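Local coordinates for protein phosphodiesterase (Pseudomonas aeruginosa, PDB 4G76) that is a colicin M-type bacteriocin, probably a magnesium-dependent phosphodiesterase that kills related bacteria by cleaving the lipid-linked precursor of peptidoglycan, at residues L166-N171 and I214-V219; G156-F161 and P274-I279. All coordinates share one frame; numbering follows the deposited sequence.

Overall arrangement
From the N terminus, residues 156-161 come first and pair, in interaction 2, with 274-279, closing a loop of 112 residues. Within that loop the chain passes through 166-171, and interaction 1 brings it against 214-219, enclosing 42 residues of its own, so the smaller closure lies wholly inside the larger. Interaction 2 joins two parallel strands at one end of the mixed sheet; interaction 1 lays a loop against strand 213-224 of the same sheet. Their centres are about 18 Å apart, yet they touch: L166 CD2 meets F161 CE1 at 3.8 Å, and I214 CG2 meets I279 CD1 at 4.0 Å. Apolar packing therefore runs on from one to the other.

Interaction 1: residues L166-N171 and I214-V219; sequences LNIKPN and ITLRIV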
ATOM      1  N   LEU A 166       4.855  -1.833  -8.663  1.00 18.52           N
ATOM      2  CA  LEU A 166       3.850  -0.797  -8.831  1.00 15.06           C
ATOM      3  C   LEU A 166       2.761  -1.340  -9.728  1.00 20.26           C
ATOM      4  O   LEU A 166       1.630  -0.853  -9.710  1.00 22.50           O
ATOM      5  CB  LEU A 166       4.448   0.436  -9.501  1.00 19.92           C
ATOM      6  CG  LEU A 166       5.362   1.346  -8.691  1.00 23.27           C
ATOM      7  CD1 LEU A 166       5.660   2.570  -9.529  1.00 28.78           C
ATOM      8  CD2 LEU A 166       4.709   1.743  -7.379  1.00 18.78           C
ATOM      9  N   ASN A 167       3.116  -2.345 -10.527  1.00 16.35           N
ATOM     10  CA  ASN A 167       2.200  -2.869 -11.529  1.00 22.05           C
ATOM     11  C   ASN A 167       1.744  -1.772 -12.494  1.00 27.01           C
ATOM     12  O   ASN A 167       0.578  -1.720 -12.883  1.00 20.21           O
ATOM     13  CB  ASN A 167       0.980  -3.519 -10.859  1.00 24.03           C
ATOM     14  CG  ASN A 167       0.168  -4.369 -11.825  1.00 24.61           C
ATOM     15  OD1 ASN A 167       0.688  -4.841 -12.840  1.00 29.06           O
ATOM     16  ND2 ASN A 167      -1.112  -4.564 -11.517  1.00 23.90           N
ATOM     17  N   ILE A 168       2.656  -0.881 -12.866  1.00 19.12           N
ATOM     18  CA  ILE A 168       2.334   0.122 -13.874  1.00 24.98           C
ATOM     19  C   ILE A 168       2.780  -0.306 -15.279  1.00 20.88           C
ATOM     20  O   ILE A 168       3.656  -1.154 -15.446  1.00 18.49           O
ATOM     21  CB  ILE A 168       2.896   1.512 -13.525  1.00 23.19           C
ATOM     22  CG1 ILE A 168       4.403   1.444 -13.289  1.00 15.72           C
ATOM     23  CG2 ILE A 168       2.206   2.071 -12.297  1.00 23.61           C
ATOM     24  CD1 ILE A 168       5.026   2.798 -13.194  1.00 13.59           C
ATOM     25  N   LYS A 169       2.147   0.280 -16.284  1.00 23.68           N
ATOM     26  CA  LYS A 169       2.433  -0.044 -17.670  1.00 38.04           C
ATOM     27  C   LYS A 169       2.513   1.256 -18.451  1.00 34.83           C
ATOM     28  O   LYS A 169       1.625   1.565 -19.244  1.00 31.94           O
ATOM     29  CB  LYS A 169       1.324  -0.922 -18.251  1.00 42.95           C
ATOM     30  CG  LYS A 169       1.000  -2.180 -17.443  1.00 56.40           C
ATOM     31  CD  LYS A 169       2.083  -3.241 -17.611  1.00 54.70           C
ATOM     32  CE  LYS A 169       1.597  -4.611 -17.157  1.00 54.63           C
ATOM     33  NZ  LYS A 169       1.228  -4.632 -15.707  1.00 46.55           N
ATOM     34  N   PRO A 170       3.581   2.032 -18.225  1.00 31.62           N
ATOM     35  CA  PRO A 170       3.701   3.327 -18.900  1.00 31.91           C
ATOM     36  C   PRO A 170       3.836   3.126 -20.401  1.00 31.67           C
ATOM     37  O   PRO A 170       4.608   2.275 -20.840  1.00 27.43           O
ATOM     38  CB  PRO A 170       4.997   3.905 -18.327  1.00 28.98           C
ATOM     39  CG  PRO A 170       5.309   3.063 -17.111  1.00 25.38           C
ATOM     40  CD  PRO A 170       4.775   1.715 -17.427  1.00 22.64           C
ATOM     41  N   ASN A 171       3.065   3.882 -21.174  1.00 33.98           N
ATOM     42  CA  ASN A 171       3.160   3.812 -22.624  1.00 24.87           C
ATOM     43  C   ASN A 171       4.051   4.939 -23.112  1.00 23.27           C
ATOM     44  O   ASN A 171       3.616   6.084 -23.223  1.00 20.45           O
ATOM     45  CB  ASN A 171       1.772   3.895 -23.267  1.00 16.71           C
ATOM     46  CG  ASN A 171       1.820   3.759 -24.790  1.00 25.65           C
ATOM     47  OD1 ASN A 171       2.819   4.094 -25.434  1.00 23.45           O
ATOM     48  ND2 ASN A 171       0.726   3.283 -25.367  1.00 14.42           N
ATOM     49  N   ILE A 214       3.549   9.859  -9.310  1.00 14.80           N
ATOM     50  CA  ILE A 214       4.994   9.797  -9.131  1.00 21.23           C
ATOM     51  C   ILE A 214       5.703  10.503 -10.285  1.00 21.77           C
ATOM     52  O   ILE A 214       5.063  10.955 -11.231  1.00 17.57           O
ATOM     53  CB  ILE A 214       5.485   8.341  -9.036  1.00 18.47           C
ATOM     54  CG1 ILE A 214       5.229   7.618 -10.357  1.00 20.01           C
ATOM     55  CG2 ILE A 214       4.787   7.613  -7.897  1.00 16.84           C
ATOM     56  CD1 ILE A 214       5.624   6.169 -10.329  1.00 21.14           C
ATOM     57  N   THR A 215       7.024  10.613 -10.198  1.00 24.92           N
ATOM     58  CA  THR A 215       7.792  11.177 -11.295  1.00 20.21           C
ATOM     59  C   THR A 215       8.682  10.108 -11.876  1.00 19.74           C
ATOM     60  O   THR A 215       9.504   9.522 -11.168  1.00 19.16           O
ATOM     61  CB  THR A 215       8.665  12.350 -10.855  1.00 24.42           C
ATOM     62  OG1 THR A 215       7.866  13.283 -10.125  1.00 30.74           O
ATOM     63  CG2 THR A 215       9.296  13.040 -12.085  1.00 11.81           C
ATOM     64  N   LEU A 216       8.516   9.856 -13.169  1.00 17.50           N
ATOM     65  CA  LEU A 216       9.315   8.844 -13.837  1.00 19.45           C
ATOM     66  C   LEU A 216      10.481   9.493 -14.566  1.00 23.39           C
ATOM     67  O   LEU A 216      10.437  10.672 -14.910  1.00 26.96           O
ATOM     68  CB  LEU A 216       8.462   8.057 -14.827  1.00 19.99           C
ATOM     69  CG  LEU A 216       7.219   7.357 -14.282  1.00 24.23           C
ATOM     70  CD1 LEU A 216       6.500   6.651 -15.427  1.00 25.22           C
ATOM     71  CD2 LEU A 216       7.588   6.379 -13.175  1.00 11.33           C
ATOM     72  N   ARG A 217      11.526   8.713 -14.796  1.00 16.24           N
ATOM     73  CA  ARG A 217      12.653   9.180 -15.562  1.00 12.81           C
ATOM     74  C   ARG A 217      12.857   8.241 -16.741  1.00 17.66           C
ATOM     75  O   ARG A 217      13.194   7.068 -16.566  1.00 21.69           O
ATOM     76  CB  ARG A 217      13.900   9.234 -14.684  1.00 23.88           C
ATOM     77  CG  ARG A 217      15.113   9.891 -15.324  1.00 21.31           C
ATOM     78  CD  ARG A 217      16.342   9.561 -14.502  1.00 27.22           C
ATOM     79  NE  ARG A 217      17.580  10.013 -15.124  1.00 33.53           N
ATOM     80  CZ  ARG A 217      18.736   9.359 -15.034  1.00 49.47           C
ATOM     81  NH1 ARG A 217      18.806   8.212 -14.363  1.00 40.37           N
ATOM     82  NH2 ARG A 217      19.820   9.842 -15.632  1.00 46.81           N
ATOM     83  N   ILE A 218      12.623   8.758 -17.940  1.00 18.95           N
ATOM     84  CA  ILE A 218      12.852   7.999 -19.158  1.00 19.22           C
ATOM     85  C   ILE A 218      14.265   8.265 -19.661  1.00 27.10           C
ATOM     86  O   ILE A 218      14.634   9.401 -19.956  1.00 23.18           O
ATOM     87  CB  ILE A 218      11.827   8.339 -20.249  1.00 26.99           C
ATOM     88  CG1 ILE A 218      10.510   7.600 -20.000  1.00 30.02           C
ATOM     89  CG2 ILE A 218      12.353   7.933 -21.613  1.00 20.21           C
ATOM     90  CD1 ILE A 218       9.880   7.863 -18.659  1.00 28.29           C
ATOM     91  N   VAL A 219      15.060   7.206 -19.752  1.00 28.85           N
ATOM     92  CA  VAL A 219      16.458   7.354 -20.114  1.00 28.01           C
ATOM     93  C   VAL A 219      16.913   6.204 -21.015  1.00 36.73           C
ATOM     94  O   VAL A 219      16.613   5.035 -20.749  1.00 30.85           O
ATOM     95  CB  VAL A 219      17.355   7.467 -18.850  1.00 27.00           C
ATOM     96  CG1 VAL A 219      17.072   6.331 -17.894  1.00 25.36           C
ATOM     97  CG2 VAL A 219      18.827   7.490 -19.231  1.00 31.65           C
TER
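No hydrogen bond joins L166, I168 and P170 to I214 and L216; the contact is made entirely by apolar side-chain carbons. L166 and I214 reach for each other tip to tip, CD1 of L166 lying 3.7 Å from CD1 of I214. The I214 methyl gets there because CG1 sits between the backbone N and the carbonyl carbon (chi1 64°), with the chain extended beyond it. I168 CD1 approaches both strand residues more loosely, at 4.4 Å from L216 CD2. Farther along, P170 CG meets L216 CD1 at 4.1 Å, the proline ring and the leucine crossing at about a right angle.

Branched apolar residues suit positions 214 and 216, two apart on the strand and both turned to the loop, while the P170 ring offers a rigid apolar surface. Between and beyond them, T215 packs on Y239 and R217 forms a salt bridge with D193. The side chain of I214 also lies about 4 Å from that of V211, a magnesium-binding residue. With only about 140 Å² buried and no directional bond across it, the contact implies cohesion by van der Waals packing and exclusion of water, while the bond from K169 N to D203 gives the loop a polar anchor of its own.

Interaction 2: residues G156-F161 and P274-I279; sequences GKKMNF and PYPIGI
The two backbones run parallel, with M159 bridged to I277 and N160 to G278. M159 N donates to P276 O at 3.0 Å, nearly straight at 167° at the hydrogen. The bond from G278 N to M159 O is 2.6 Å long but bent to 134°. F161 N in turn donates to G278 O at 2.7 Å. M159 thus straddles I277, giving and accepting on either side of it, as in a regular parallel pair. P276, having no N-H, cannot continue the pattern to K157 O, which instead accepts from H150.

M159, a selenomethionine, and Y275 meet obliquely, CG of M159 lying 3.5 Å from Y275 CE1. With chi1 near +60° (64°), the tyrosine CG is flanked by both main-chain neighbours of CA, which carries the ring against M159 on the neighbouring strand; its hydroxyl is bonded to the carbonyl of A147. On the same face as M159, I277 puts CG2 at 3.7 Å from F161 CB, and its side chain lies about 4 Å from those of the magnesium-binding V211 and D241. A branched apolar residue fits this buried place beside the metal site.

On the N160 face, K158 stretches its chain across G278, CE to CA 3.7 Å, where a glycine leaves room for the methylenes. K158 also crosses P276 at about a right angle, CB to CG 4.0 Å. Its ammonium group makes a long, weak ion pair with D240. Strand 275-278 lies between strand 159-160 and the antiparallel strand 229-243, whose Y243 and D241 bond to the backbones of Y275 and I277, while helix 143-153 packs on M159, F161 and Y275, its H150 meeting the tyrosine ring edge-to-face.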
ATOM      1  N   GLY A 156       9.432   8.025  10.349  1.00 19.33           N
ATOM      2  CA  GLY A 156      10.135   8.633   9.232  1.00 16.20           C
ATOM      3  C   GLY A 156      11.099   7.738   8.474  1.00 22.15           C
ATOM      4  O   GLY A 156      11.767   8.190   7.547  1.00 22.95           O
ATOM      5  N   LYS A 157      11.180   6.467   8.854  1.00 27.91           N
ATOM      6  CA  LYS A 157      12.062   5.542   8.150  1.00 25.47           C
ATOM      7  C   LYS A 157      11.658   5.353   6.684  1.00 30.11           C
ATOM      8  O   LYS A 157      10.479   5.369   6.333  1.00 20.23           O
ATOM      9  CB  LYS A 157      12.152   4.195   8.878  1.00 41.36           C
ATOM     10  CG  LYS A 157      13.069   4.233  10.107  1.00 55.36           C
ATOM     11  CD  LYS A 157      13.366   2.838  10.648  1.00 52.56           C
ATOM     12  CE  LYS A 157      12.135   2.218  11.307  1.00 60.05           C
ATOM     13  NZ  LYS A 157      11.583   3.084  12.395  1.00 53.74           N
ATOM     14  N   LYS A 158      12.659   5.190   5.831  1.00 21.38           N
ATOM     15  CA  LYS A 158      12.436   5.029   4.409  1.00 20.82           C
ATOM     16  C   LYS A 158      11.829   3.672   4.116  1.00 20.23           C
ATOM     17  O   LYS A 158      12.218   2.680   4.718  1.00 23.89           O
ATOM     18  CB  LYS A 158      13.761   5.177   3.657  1.00 14.91           C
ATOM     19  CG  LYS A 158      13.635   5.008   2.157  1.00 32.19           C
ATOM     20  CD  LYS A 158      14.801   5.666   1.431  1.00 17.59           C
ATOM     21  CE  LYS A 158      14.743   5.364  -0.056  1.00 33.54           C
ATOM     22  NZ  LYS A 158      15.946   5.862  -0.775  1.00 40.61           N
HETATM   23  N   MSE A 159      10.865   3.640   3.201  1.00 20.60           N
HETATM   24  CA  MSE A 159      10.301   2.390   2.700  1.00 16.18           C
HETATM   25  C   MSE A 159      10.562   2.267   1.199  1.00 18.76           C
HETATM   26  O   MSE A 159      10.627   3.267   0.489  1.00 22.68           O
HETATM   27  CB  MSE A 159       8.792   2.328   2.970  1.00 22.96           C
HETATM   28  CG  MSE A 159       8.411   2.254   4.450  1.00 19.06           C
HETATM   29 SE   MSE A 159       8.926   0.526   5.207  1.00 42.97          SE
HETATM   30  CE  MSE A 159       7.690  -0.651   4.243  1.00 21.58           C
ATOM     31  N   ASN A 160      10.717   1.041   0.718  1.00 27.35           N
ATOM     32  CA  ASN A 160      10.883   0.812  -0.714  1.00 19.12           C
ATOM     33  C   ASN A 160       9.659   0.196  -1.372  1.00 20.36           C
ATOM     34  O   ASN A 160       9.006  -0.699  -0.824  1.00 17.18           O
ATOM     35  CB  ASN A 160      12.106  -0.061  -0.989  1.00 17.39           C
ATOM     36  CG  ASN A 160      13.388   0.611  -0.579  1.00 29.80           C
ATOM     37  OD1 ASN A 160      13.915   0.352   0.507  1.00 38.95           O
ATOM     38  ND2 ASN A 160      13.885   1.509  -1.424  1.00 22.79           N
ATOM     39  N   PHE A 161       9.368   0.680  -2.568  1.00 19.53           N
ATOM     40  CA  PHE A 161       8.310   0.128  -3.379  1.00 23.57           C
ATOM     41  C   PHE A 161       8.967  -0.152  -4.722  1.00 19.80           C
ATOM     42  O   PHE A 161       9.039   0.726  -5.569  1.00 21.20           O
ATOM     43  CB  PHE A 161       7.183   1.158  -3.513  1.00 15.10           C
ATOM     44  CG  PHE A 161       5.849   0.571  -3.867  1.00 16.42           C
ATOM     45  CD1 PHE A 161       5.759  -0.628  -4.561  1.00 21.00           C
ATOM     46  CD2 PHE A 161       4.684   1.236  -3.529  1.00 15.64           C
ATOM     47  CE1 PHE A 161       4.528  -1.158  -4.901  1.00 18.63           C
ATOM     48  CE2 PHE A 161       3.448   0.720  -3.867  1.00 18.08           C
ATOM     49  CZ  PHE A 161       3.367  -0.483  -4.556  1.00 27.07           C
ATOM     50  N   PRO A 274       5.284  12.073   7.965  1.00 25.58           N
ATOM     51  CA  PRO A 274       5.592  11.727   6.574  1.00 18.69           C
ATOM     52  C   PRO A 274       6.903  10.953   6.511  1.00 16.06           C
ATOM     53  O   PRO A 274       7.707  11.048   7.438  1.00 13.35           O
ATOM     54  CB  PRO A 274       5.766  13.095   5.911  1.00 26.07           C
ATOM     55  CG  PRO A 274       4.927  14.022   6.742  1.00 20.02           C
ATOM     56  CD  PRO A 274       5.034  13.514   8.144  1.00 16.41           C
ATOM     57  N   TYR A 275       7.106  10.185   5.447  1.00  7.72           N
ATOM     58  CA  TYR A 275       8.374   9.498   5.254  1.00 16.12           C
ATOM     59  C   TYR A 275       8.581   9.256   3.768  1.00 13.92           C
ATOM     60  O   TYR A 275       7.628   9.314   2.991  1.00 18.23           O
ATOM     61  CB  TYR A 275       8.411   8.173   6.027  1.00 13.02           C
ATOM     62  CG  TYR A 275       7.376   7.190   5.536  1.00 15.09           C
ATOM     63  CD1 TYR A 275       7.699   6.224   4.590  1.00 15.55           C
ATOM     64  CD2 TYR A 275       6.069   7.255   5.986  1.00 10.99           C
ATOM     65  CE1 TYR A 275       6.749   5.333   4.128  1.00 20.04           C
ATOM     66  CE2 TYR A 275       5.107   6.376   5.526  1.00 16.95           C
ATOM     67  CZ  TYR A 275       5.453   5.418   4.601  1.00 17.87           C
ATOM     68  OH  TYR A 275       4.498   4.544   4.159  1.00 14.87           O
ATOM     69  N   PRO A 276       9.833   8.996   3.365  1.00 23.11           N
ATOM     70  CA  PRO A 276      10.157   8.763   1.949  1.00 21.09           C
ATOM     71  C   PRO A 276       9.931   7.317   1.509  1.00 20.61           C
ATOM     72  O   PRO A 276      10.207   6.368   2.251  1.00 22.85           O
ATOM     73  CB  PRO A 276      11.652   9.090   1.878  1.00 20.33           C
ATOM     74  CG  PRO A 276      12.170   8.772   3.254  1.00 22.15           C
ATOM     75  CD  PRO A 276      11.037   9.042   4.218  1.00 14.62           C
ATOM     76  N   ILE A 277       9.420   7.153   0.297  1.00 20.50           N
ATOM     77  CA  ILE A 277       9.290   5.834  -0.289  1.00 21.27           C
ATOM     78  C   ILE A 277      10.159   5.746  -1.524  1.00 16.71           C
ATOM     79  O   ILE A 277       9.879   6.392  -2.538  1.00 22.24           O
ATOM     80  CB  ILE A 277       7.846   5.513  -0.673  1.00 21.53           C
ATOM     81  CG1 ILE A 277       6.971   5.440   0.583  1.00 24.69           C
ATOM     82  CG2 ILE A 277       7.795   4.191  -1.431  1.00 16.29           C
ATOM     83  CD1 ILE A 277       5.496   5.251   0.290  1.00 16.37           C
ATOM     84  N   GLY A 278      11.230   4.970  -1.426  1.00 17.23           N
ATOM     85  CA  GLY A 278      12.094   4.736  -2.565  1.00 18.34           C
ATOM     86  C   GLY A 278      11.385   3.858  -3.573  1.00 20.20           C
ATOM     87  O   GLY A 278      10.600   2.979  -3.212  1.00 23.12           O
ATOM     88  N   ILE A 279      11.647   4.104  -4.847  1.00 21.20           N
ATOM     89  CA  ILE A 279      11.065   3.292  -5.909  1.00 18.47           C
ATOM     90  C   ILE A 279      12.193   2.796  -6.793  1.00 23.05           C
ATOM     91  O   ILE A 279      12.402   3.306  -7.899  1.00 22.30           O
ATOM     92  CB  ILE A 279      10.046   4.088  -6.723  1.00 15.66           C
ATOM     93  CG1 ILE A 279       8.985   4.673  -5.788  1.00 15.20           C
ATOM     94  CG2 ILE A 279       9.396   3.208  -7.777  1.00 27.59           C
ATOM     95  CD1 ILE A 279       7.929   5.485  -6.499  1.00 13.95           C
TER